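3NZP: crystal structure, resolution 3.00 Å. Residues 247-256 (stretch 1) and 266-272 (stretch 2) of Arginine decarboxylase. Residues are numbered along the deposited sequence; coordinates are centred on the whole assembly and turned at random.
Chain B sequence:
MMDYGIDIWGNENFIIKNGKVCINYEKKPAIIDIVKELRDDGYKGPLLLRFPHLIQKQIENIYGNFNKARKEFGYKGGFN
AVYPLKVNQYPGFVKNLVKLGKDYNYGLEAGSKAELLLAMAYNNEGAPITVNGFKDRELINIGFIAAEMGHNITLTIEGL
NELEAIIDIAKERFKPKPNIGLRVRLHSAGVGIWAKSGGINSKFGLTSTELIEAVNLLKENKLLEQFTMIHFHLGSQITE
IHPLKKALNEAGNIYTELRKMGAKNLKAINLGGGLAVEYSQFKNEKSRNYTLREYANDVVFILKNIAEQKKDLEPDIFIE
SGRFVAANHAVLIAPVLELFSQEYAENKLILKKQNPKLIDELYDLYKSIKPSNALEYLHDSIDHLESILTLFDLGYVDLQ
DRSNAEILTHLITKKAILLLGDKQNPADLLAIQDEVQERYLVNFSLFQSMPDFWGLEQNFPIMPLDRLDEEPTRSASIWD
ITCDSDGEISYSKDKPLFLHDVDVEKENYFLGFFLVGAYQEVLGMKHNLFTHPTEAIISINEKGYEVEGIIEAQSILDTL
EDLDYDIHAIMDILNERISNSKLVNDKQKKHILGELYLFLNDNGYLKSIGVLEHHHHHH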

# COMPACT_ATOMS: atom_id res chain seq x y z
N ALA B 247 -27.25 5.75 -11.42
CA ALA B 247 -26.25 6.15 -12.40
C ALA B 247 -26.67 5.78 -13.81
O ALA B 247 -26.70 6.62 -14.71
CB ALA B 247 -24.92 5.48 -12.09
N LEU B 248 -26.98 4.51 -14.00
CA LEU B 248 -27.37 4.02 -15.30
C LEU B 248 -28.51 4.86 -15.87
O LEU B 248 -28.48 5.23 -17.04
CB LEU B 248 -27.77 2.56 -15.19
CG LEU B 248 -28.08 1.86 -16.51
CD1 LEU B 248 -26.93 2.04 -17.51
CD2 LEU B 248 -28.34 0.38 -16.22
N ASN B 249 -29.49 5.17 -15.04
CA ASN B 249 -30.64 5.97 -15.46
C ASN B 249 -30.22 7.34 -15.99
O ASN B 249 -30.61 7.74 -17.09
CB ASN B 249 -31.60 6.14 -14.29
CG ASN B 249 -33.01 5.90 -14.69
OD1 ASN B 249 -33.56 6.62 -15.51
ND2 ASN B 249 -33.62 4.86 -14.12
N GLU B 250 -29.45 8.07 -15.20
CA GLU B 250 -28.98 9.39 -15.59
C GLU B 250 -28.19 9.29 -16.89
O GLU B 250 -28.43 10.04 -17.82
CB GLU B 250 -28.09 9.97 -14.50
CG GLU B 250 -27.62 11.36 -14.79
CD GLU B 250 -26.69 11.89 -13.71
OE1 GLU B 250 -27.00 11.69 -12.51
OE2 GLU B 250 -25.67 12.52 -14.07
N ALA B 251 -27.25 8.35 -16.94
CA ALA B 251 -26.42 8.16 -18.13
C ALA B 251 -27.27 7.80 -19.34
O ALA B 251 -27.04 8.29 -20.45
CB ALA B 251 -25.37 7.09 -17.86
N GLY B 252 -28.26 6.93 -19.13
CA GLY B 252 -29.14 6.51 -20.21
C GLY B 252 -29.82 7.69 -20.89
O GLY B 252 -29.97 7.71 -22.11
N ASN B 253 -30.23 8.68 -20.11
CA ASN B 253 -30.88 9.84 -20.68
C ASN B 253 -29.87 10.73 -21.38
O ASN B 253 -30.18 11.34 -22.40
CB ASN B 253 -31.63 10.62 -19.60
CG ASN B 253 -32.98 10.00 -19.28
OD1 ASN B 253 -33.95 10.18 -20.03
ND2 ASN B 253 -33.05 9.25 -18.20
N ILE B 254 -28.66 10.82 -20.85
CA ILE B 254 -27.62 11.64 -21.48
C ILE B 254 -27.37 11.02 -22.85
O ILE B 254 -27.23 11.73 -23.85
CB ILE B 254 -26.30 11.64 -20.65
CG1 ILE B 254 -26.50 12.44 -19.36
CG2 ILE B 254 -25.16 12.26 -21.44
CD1 ILE B 254 -25.27 12.57 -18.52
N TYR B 255 -27.31 9.70 -22.89
CA TYR B 255 -27.10 8.97 -24.13
C TYR B 255 -28.15 9.36 -25.18
O TYR B 255 -27.80 9.80 -26.27
CB TYR B 255 -27.19 7.48 -23.86
CG TYR B 255 -27.47 6.64 -25.08
CD1 TYR B 255 -26.48 6.40 -26.02
CD2 TYR B 255 -28.72 6.06 -25.26
CE1 TYR B 255 -26.73 5.59 -27.12
CE2 TYR B 255 -28.98 5.25 -26.35
CZ TYR B 255 -27.99 5.01 -27.28
OH TYR B 255 -28.24 4.17 -28.33
N THR B 256 -29.43 9.20 -24.85
CA THR B 256 -30.49 9.55 -25.79
C THR B 256 -30.41 11.01 -26.21
O THR B 256 -30.46 11.32 -27.40
CB THR B 256 -31.92 9.27 -25.20
OG1 THR B 256 -32.12 10.03 -24.00
CG2 THR B 256 -32.11 7.80 -24.90
N LEU B 266 -23.25 7.41 -31.89
CA LEU B 266 -23.24 7.06 -30.49
C LEU B 266 -24.21 5.90 -30.30
O LEU B 266 -25.43 6.09 -30.31
CB LEU B 266 -23.66 8.26 -29.65
CG LEU B 266 -23.95 8.01 -28.17
CD1 LEU B 266 -22.78 7.29 -27.50
CD2 LEU B 266 -24.22 9.35 -27.51
N LYS B 267 -23.67 4.71 -30.12
CA LYS B 267 -24.48 3.52 -29.97
C LYS B 267 -24.08 2.61 -28.82
O LYS B 267 -24.46 1.43 -28.80
CB LYS B 267 -24.46 2.74 -31.28
CG LYS B 267 -24.96 3.54 -32.47
CD LYS B 267 -25.07 2.67 -33.71
CE LYS B 267 -25.55 3.45 -34.90
NZ LYS B 267 -25.87 2.51 -36.01
N ALA B 268 -23.32 3.13 -27.87
CA ALA B 268 -22.93 2.31 -26.74
C ALA B 268 -22.73 3.10 -25.46
O ALA B 268 -22.42 4.28 -25.48
CB ALA B 268 -21.66 1.53 -27.07
N ILE B 269 -22.96 2.41 -24.35
CA ILE B 269 -22.79 3.01 -23.04
C ILE B 269 -21.84 2.10 -22.25
O ILE B 269 -22.04 0.88 -22.18
CB ILE B 269 -24.13 3.16 -22.30
CG1 ILE B 269 -25.01 4.19 -22.99
CG2 ILE B 269 -23.88 3.62 -20.89
CD1 ILE B 269 -26.33 4.44 -22.28
N ASN B 270 -20.80 2.71 -21.70
CA ASN B 270 -19.82 1.96 -20.92
C ASN B 270 -20.09 2.24 -19.45
O ASN B 270 -19.86 3.35 -18.97
CB ASN B 270 -18.41 2.43 -21.29
CG ASN B 270 -17.33 1.50 -20.78
OD1 ASN B 270 -17.33 1.11 -19.60
ND2 ASN B 270 -16.39 1.14 -21.65
N LEU B 271 -20.58 1.22 -18.73
CA LEU B 271 -20.89 1.35 -17.30
C LEU B 271 -19.66 1.38 -16.42
O LEU B 271 -19.74 1.73 -15.24
CB LEU B 271 -21.75 0.19 -16.83
CG LEU B 271 -22.94 -0.10 -17.72
CD1 LEU B 271 -23.70 -1.29 -17.16
CD2 LEU B 271 -23.81 1.14 -17.79
N GLY B 272 -18.53 0.98 -16.98
CA GLY B 272 -17.31 0.96 -16.21
C GLY B 272 -17.27 -0.22 -15.26
O GLY B 272 -17.89 -1.27 -15.51

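The helix of stretch 1 runs nearly antiparallel to the strand of stretch 2, at 155°, with axes 9.6 Å apart at closest approach. No hydrogen bond crosses between them; the contact rests on apolar shape, and about 350 Å² is buried.

The central bump is Ile269. Its CB points toward the helix, and its extended side chain (chi1 m, chi2 t) carries CD1 to the helix backbone at Gly252, where CD1 lies 4.1 Å from Gly252 CA. A CB on Gly252 would point sideways and stay 4.8 Å from Ile269 CD1, so the strand does not demand glycine; such a CB would be crowded instead by Leu248 O, 3.2 Å away in its own helix. The same CD1 packs 3.5 Å from Tyr255 CB, so the isoleucine tip settles against Gly252 CA and the root of the tyrosine.

Tyr255, which has the largest covered area, reaches back toward the strand's beginning. Its flat ring runs beside Leu266, with Tyr255 CD1 3.7 Å from Leu266 CG, and its edge meets the backbone of Lys267, whose own side chain starts away from the helix. The tyrosine hydroxyl is hydrogen-bonded elsewhere in the structure, so this polar tip costs little in burial.

At the other end, Leu248 and Leu271 both leave the backbone sideways, yet their branched ends converge: Leu248 CD1 lies 3.3 Å from Leu271 CD2, a tight methyl contact.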